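Local coordinates for protein dihydroorotase (Agrobacterium tumefaciens, PDB 2OGJ) that deacetylates acetyl-(R)-mandelate in vitro as a zinc-dependent esterase with a TIM-barrel fold, and acts on acetyl glycolate less efficiently, at residues I259-G264 / R281-F286; F270-A275 / M308-S313. All coordinates share one frame; numbering follows the deposited sequence.

Interaction 1 of 2, residues I259-G264 / R281-F286; sequences IRLDIG and RGLLPF
Following G282, the C-prime residue of the Schellman motif that ends helix 272-280 and sends the chain back toward the strand, L283 opens the contact, its forked end meeting that of L261 about at right angles: CD1 of L283 lies 4.0 Å from CD1 of L261. P285 comes next, its ring beside the I263 side chain and pointing the same way; P285 CB is 3.4 Å from I263 CD1, plain hydrocarbon packing. F286 then does two jobs. Its backbone N donates to L261 O over 2.7 Å, but at an N-H...O angle of only 127°, so this is a weak bond. Its side chain, with CG anti to the backbone N (chi1 180°), carries the ring under the arm of R260. That arm bends at chi2 and runs over one face of the phenyl: R260 CD sits above the centre, 3.5 Å from the centroid of the F286 ring, in a CH-pi contact. Farther out, the guanidinium lies nearly flat on the ring, the planes 10° apart, with R260 NE 3.4 Å from F286 CZ. The charged group therefore rests on an aromatic rim, while its aliphatic stem covers the ring's middle. The two backbones run roughly crosswise here. Beyond F286 the bonding goes on, as L261 pairs through its backbone with S287 and D262 OD1 bonds to S287 OG, consistent with entry into the barrel's eighth strand position. On its other flank, strand 260-262 pairs with strand 228-230; helix 327-332 packs on F286, and helix 304-313 lies against I263 and P285.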
loop_
_atom_site.group_PDB
_atom_site.type_symbol
_atom_site.label_atom_id
_atom_site.label_comp_id
_atom_site.label_asym_id
_atom_site.label_seq_id
_atom_site.Cartn_x
_atom_site.Cartn_y
_atom_site.Cartn_z
ATOM N N ILE A 259 27.222 -0.536 -23.473
ATOM C CA ILE A 259 25.765 -0.521 -23.371
ATOM C C ILE A 259 25.126 -0.299 -24.741
ATOM O O ILE A 259 25.387 0.707 -25.401
ATOM C CB ILE A 259 25.271 0.586 -22.404
ATOM C CG1 ILE A 259 25.544 0.182 -20.955
ATOM C CG2 ILE A 259 23.772 0.804 -22.572
ATOM C CD1 ILE A 259 26.991 0.004 -20.627
ATOM N N ARG A 260 24.275 -1.236 -25.150
ATOM C CA ARG A 260 23.612 -1.158 -26.439
ATOM C C ARG A 260 22.389 -0.256 -26.443
ATOM O O ARG A 260 21.485 -0.402 -25.608
ATOM C CB ARG A 260 23.201 -2.550 -26.891
ATOM C CG ARG A 260 24.293 -3.596 -26.767
ATOM C CD ARG A 260 25.590 -3.137 -27.399
ATOM N NE ARG A 260 26.484 -4.260 -27.635
ATOM C CZ ARG A 260 27.735 -4.123 -28.050
ATOM N NH1 ARG A 260 28.225 -2.912 -28.267
ATOM N NH2 ARG A 260 28.489 -5.194 -28.254
ATOM N N LEU A 261 22.370 0.690 -27.379
ATOM C CA LEU A 261 21.230 1.593 -27.501
ATOM C C LEU A 261 20.298 1.037 -28.587
ATOM O O LEU A 261 20.736 0.749 -29.704
ATOM C CB LEU A 261 21.678 3.025 -27.841
ATOM C CG LEU A 261 22.618 3.741 -26.856
ATOM C CD1 LEU A 261 22.805 5.158 -27.284
ATOM C CD2 LEU A 261 22.059 3.789 -25.469
ATOM N N ASP A 262 19.022 0.860 -28.242
ATOM C CA ASP A 262 18.013 0.319 -29.154
ATOM C C ASP A 262 16.875 1.321 -29.385
ATOM O O ASP A 262 16.350 1.895 -28.435
ATOM C CB ASP A 262 17.461 -0.984 -28.563
ATOM C CG ASP A 262 16.402 -1.646 -29.448
ATOM O OD1 ASP A 262 16.749 -2.059 -30.582
ATOM O OD2 ASP A 262 15.231 -1.761 -28.995
ATOM N N ILE A 263 16.483 1.519 -30.643
ATOM C CA ILE A 263 15.418 2.469 -30.945
ATOM C C ILE A 263 14.104 2.064 -30.304
ATOM O O ILE A 263 13.477 2.868 -29.616
ATOM C CB ILE A 263 15.206 2.665 -32.488
ATOM C CG1 ILE A 263 15.595 4.088 -32.896
ATOM C CG2 ILE A 263 13.730 2.559 -32.852
ATOM C CD1 ILE A 263 16.988 4.503 -32.536
ATOM N N GLY A 264 13.690 0.818 -30.527
ATOM C CA GLY A 264 12.434 0.344 -29.967
ATOM C C GLY A 264 11.317 1.345 -30.200
ATOM O O GLY A 264 10.601 1.726 -29.268
ATOM N N ARG A 281 25.852 14.271 -33.882
ATOM C CA ARG A 281 26.920 14.316 -32.886
ATOM C C ARG A 281 27.658 12.986 -32.811
ATOM O O ARG A 281 28.408 12.743 -31.858
ATOM C CB ARG A 281 26.369 14.649 -31.495
ATOM C CG ARG A 281 25.789 16.053 -31.330
ATOM C CD ARG A 281 26.260 16.631 -29.995
ATOM N NE ARG A 281 25.179 17.065 -29.112
ATOM C CZ ARG A 281 25.297 17.136 -27.786
ATOM N NH1 ARG A 281 26.444 16.797 -27.203
ATOM N NH2 ARG A 281 24.276 17.547 -27.041
ATOM N N GLY A 282 27.432 12.130 -33.804
ATOM C CA GLY A 282 28.099 10.842 -33.845
ATOM C C GLY A 282 27.467 9.725 -33.026
ATOM O O GLY A 282 28.015 8.619 -32.986
ATOM N N LEU A 283 26.314 10.008 -32.280
ATOM C CA LEU A 283 25.698 8.920 -31.518
ATOM C C LEU A 283 24.657 8.174 -32.339
ATOM O O LEU A 283 23.560 8.679 -32.617
ATOM C CB LEU A 283 25.055 9.431 -30.220
ATOM C CG LEU A 283 24.570 8.335 -29.249
ATOM C CD1 LEU A 283 25.707 7.353 -28.948
ATOM C CD2 LEU A 283 24.044 8.981 -27.955
ATOM N N LEU A 284 25.023 6.964 -32.740
ATOM C CA LEU A 284 24.140 6.114 -33.521
ATOM C C LEU A 284 23.479 5.056 -32.650
ATOM O O LEU A 284 23.998 4.678 -31.588
ATOM C CB LEU A 284 24.932 5.403 -34.616
ATOM C CG LEU A 284 24.942 6.038 -35.996
ATOM C CD1 LEU A 284 25.332 7.500 -35.902
ATOM C CD2 LEU A 284 25.890 5.255 -36.863
ATOM N N PRO A 285 22.303 4.584 -33.068
ATOM C CA PRO A 285 21.694 3.557 -32.232
ATOM C C PRO A 285 22.397 2.241 -32.583
ATOM O O PRO A 285 22.814 2.038 -33.723
ATOM C CB PRO A 285 20.223 3.599 -32.652
ATOM C CG PRO A 285 20.291 4.026 -34.076
ATOM C CD PRO A 285 21.341 5.118 -34.041
ATOM N N PHE A 286 22.565 1.373 -31.596
ATOM C CA PHE A 286 23.221 0.085 -31.817
ATOM C C PHE A 286 22.343 -0.828 -32.676
ATOM O O PHE A 286 22.834 -1.562 -33.535
ATOM C CB PHE A 286 23.504 -0.605 -30.480
ATOM C CG PHE A 286 24.171 -1.940 -30.624
ATOM C CD1 PHE A 286 25.549 -2.023 -30.841
ATOM C CD2 PHE A 286 23.428 -3.118 -30.546
ATOM C CE1 PHE A 286 26.182 -3.260 -30.979
ATOM C CE2 PHE A 286 24.053 -4.357 -30.685
ATOM C CZ PHE A 286 25.439 -4.424 -30.900
#

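Interaction 2 of 2, residues F270-A275 / M308-S313; sequences FSFKVA and MSKLLS
The rings of F270 and F272 both lean on K310, and each is approached obliquely. F270 points its far end between two neighbours on helix 304-313: CE2 lies 4.1 Å from CD of K310, while on the other side of CZ its CE1 is 4.1 Å from CD2 of L311. The ring of H265 also meets that of F270, their planes inclined by about 30°. F272 instead uses the CE1-CZ side of its ring, crossing the K310 chain at about a right angle; CE1 is 3.6 Å from K310 CB, and CZ is 3.9 Å from K310 CD. K310 thus works here through its methylenes. Its chain is extended beyond CG and takes NZ past both aromatics to the carbonyl O of T362, so the buried ammonium has a hydrogen-bond partner. One turn on, S313 OG reaches 4.0 Å from F272 CE1. That hydroxyl donates to O of K310 three residues back, an arrangement in which OG stands between the backbone N and the carbonyl carbon (chi1 81°). On the other side, S271 is the N-cap of helix 272-280, its OG accepting a weak bond from V274 N. The two phenylalanines therefore flank the cap, F270 just before it and F272 in the first turn, and from there they bridge to the neighbouring helix. The contact is largely apolar packing of a helix start against the last turns of helix 304-313. Strand 368-382 lies against the same region, touching F272, S309 and S313, and D363 OD1, just beyond strand 348-362, accepts from the backbone N of F272.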
loop_
_atom_site.group_PDB
_atom_site.type_symbol
_atom_site.label_atom_id
_atom_site.label_comp_id
_atom_site.label_asym_id
_atom_site.label_seq_id
_atom_site.Cartn_x
_atom_site.Cartn_y
_atom_site.Cartn_z
ATOM N N PHE A 270 9.985 7.204 -30.097
ATOM C CA PHE A 270 10.890 7.668 -31.145
ATOM C C PHE A 270 10.587 9.063 -31.651
ATOM O O PHE A 270 9.451 9.380 -31.990
ATOM C CB PHE A 270 10.918 6.723 -32.344
ATOM C CG PHE A 270 11.888 7.150 -33.419
ATOM C CD1 PHE A 270 13.260 6.992 -33.241
ATOM C CD2 PHE A 270 11.430 7.754 -34.596
ATOM C CE1 PHE A 270 14.161 7.429 -34.217
ATOM C CE2 PHE A 270 12.325 8.194 -35.573
ATOM C CZ PHE A 270 13.689 8.031 -35.385
ATOM N N SER A 271 11.636 9.880 -31.701
ATOM C CA SER A 271 11.554 11.255 -32.174
ATOM C C SER A 271 12.606 11.519 -33.254
ATOM O O SER A 271 13.785 11.192 -33.075
ATOM C CB SER A 271 11.789 12.224 -31.016
ATOM O OG SER A 271 11.890 13.562 -31.489
ATOM N N PHE A 272 12.108 12.139 -34.372
ATOM C CA PHE A 272 13.035 12.419 -35.468
ATOM C C PHE A 272 14.080 13.407 -34.985
ATOM O O PHE A 272 15.272 13.262 -35.271
ATOM C CB PHE A 272 12.311 13.068 -36.638
ATOM C CG PHE A 272 11.549 12.119 -37.487
ATOM C CD1 PHE A 272 12.210 11.173 -38.262
ATOM C CD2 PHE A 272 10.168 12.214 -37.576
ATOM C CE1 PHE A 272 11.509 10.335 -39.127
ATOM C CE2 PHE A 272 9.451 11.380 -38.438
ATOM C CZ PHE A 272 10.129 10.440 -39.216
ATOM N N LYS A 273 13.610 14.428 -34.268
ATOM C CA LYS A 273 14.464 15.474 -33.735
ATOM C C LYS A 273 15.540 14.933 -32.804
ATOM O O LYS A 273 16.712 15.273 -32.959
ATOM C CB LYS A 273 13.602 16.524 -33.045
ATOM C CG LYS A 273 12.556 17.050 -34.005
ATOM C CD LYS A 273 11.785 18.256 -33.509
ATOM C CE LYS A 273 10.905 18.809 -34.642
ATOM N NZ LYS A 273 10.018 19.944 -34.229
ATOM N N VAL A 274 15.169 14.082 -31.854
ATOM C CA VAL A 274 16.163 13.520 -30.945
ATOM C C VAL A 274 17.203 12.745 -31.739
ATOM O O VAL A 274 18.403 12.944 -31.558
ATOM C CB VAL A 274 15.533 12.570 -29.900
ATOM C CG1 VAL A 274 16.622 11.800 -29.178
ATOM C CG2 VAL A 274 14.713 13.371 -28.899
ATOM N N ALA A 275 16.743 11.874 -32.632
ATOM C CA ALA A 275 17.630 11.054 -33.455
ATOM C C ALA A 275 18.538 11.865 -34.370
ATOM O O ALA A 275 19.698 11.511 -34.573
ATOM C CB ALA A 275 16.807 10.071 -34.285
HETATM N N MSE A 308 13.526 1.525 -40.447
HETATM C CA MSE A 308 14.879 1.604 -41.003
HETATM C C MSE A 308 14.953 2.853 -41.893
HETATM O O MSE A 308 15.979 3.510 -41.956
HETATM C CB MSE A 308 15.200 0.358 -41.833
HETATM C CG MSE A 308 15.203 -0.957 -41.055
HETATM SE SE MSE A 308 15.137 -2.466 -42.086
HETATM C CE MSE A 308 16.709 -2.458 -42.764
ATOM N N SER A 309 13.842 3.180 -42.548
ATOM C CA SER A 309 13.758 4.342 -43.430
ATOM C C SER A 309 13.817 5.682 -42.695
ATOM O O SER A 309 14.311 6.664 -43.252
ATOM C CB SER A 309 12.476 4.287 -44.272
ATOM O OG SER A 309 12.436 3.117 -45.068
ATOM N N LYS A 310 13.304 5.728 -41.463
ATOM C CA LYS A 310 13.319 6.959 -40.659
ATOM C C LYS A 310 14.740 7.259 -40.179
ATOM O O LYS A 310 15.164 8.421 -40.147
ATOM C CB LYS A 310 12.378 6.837 -39.453
ATOM C CG LYS A 310 10.899 6.695 -39.821
ATOM C CD LYS A 310 10.029 6.605 -38.579
ATOM C CE LYS A 310 8.566 6.479 -38.940
ATOM N NZ LYS A 310 7.746 6.092 -37.757
ATOM N N LEU A 311 15.474 6.211 -39.811
ATOM C CA LEU A 311 16.845 6.381 -39.353
ATOM C C LEU A 311 17.711 6.801 -40.524
ATOM O O LEU A 311 18.577 7.658 -40.392
ATOM C CB LEU A 311 17.377 5.085 -38.739
ATOM C CG LEU A 311 17.189 4.889 -37.231
ATOM C CD1 LEU A 311 17.758 6.101 -36.497
ATOM C CD2 LEU A 311 15.712 4.680 -36.893
ATOM N N LEU A 312 17.471 6.195 -41.678
ATOM C CA LEU A 312 18.219 6.531 -42.884
ATOM C C LEU A 312 17.954 7.981 -43.265
ATOM O O LEU A 312 18.815 8.638 -43.833
ATOM C CB LEU A 312 17.797 5.639 -44.058
ATOM C CG LEU A 312 18.661 5.774 -45.312
ATOM C CD1 LEU A 312 19.972 5.052 -45.068
ATOM C CD2 LEU A 312 17.962 5.162 -46.503
ATOM N N SER A 313 16.752 8.463 -42.956
ATOM C CA SER A 313 16.354 9.825 -43.280
ATOM C C SER A 313 16.998 10.863 -42.374
ATOM O O SER A 313 17.098 12.025 -42.749
ATOM C CB SER A 313 14.832 9.965 -43.206
ATOM O OG SER A 313 14.397 10.128 -41.868
#

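How the interactions relate
The two contacts interlock along the chain: 259-264 precedes 270-275, then come 281-286 and 308-313, so their segments alternate within the amidohydrolase TIM barrel. Strand 260-262 leads into helix 272-280, and the loop after that helix returns to the strand. Centres are 11 Å apart, and the contacts touch directly. I263 of interaction 1 is the joint, its CG1 lying 3.7 Å from CD1 of F270 and 4.0 Å from CD2 of L311; P285 also packs on L311. The side chains of I263 and F270 each lie about 11 Å from a bound zinc ion and about 7 to 8 Å from those of the ligands H231 and D291, consistent with an apolar layer behind the metal site.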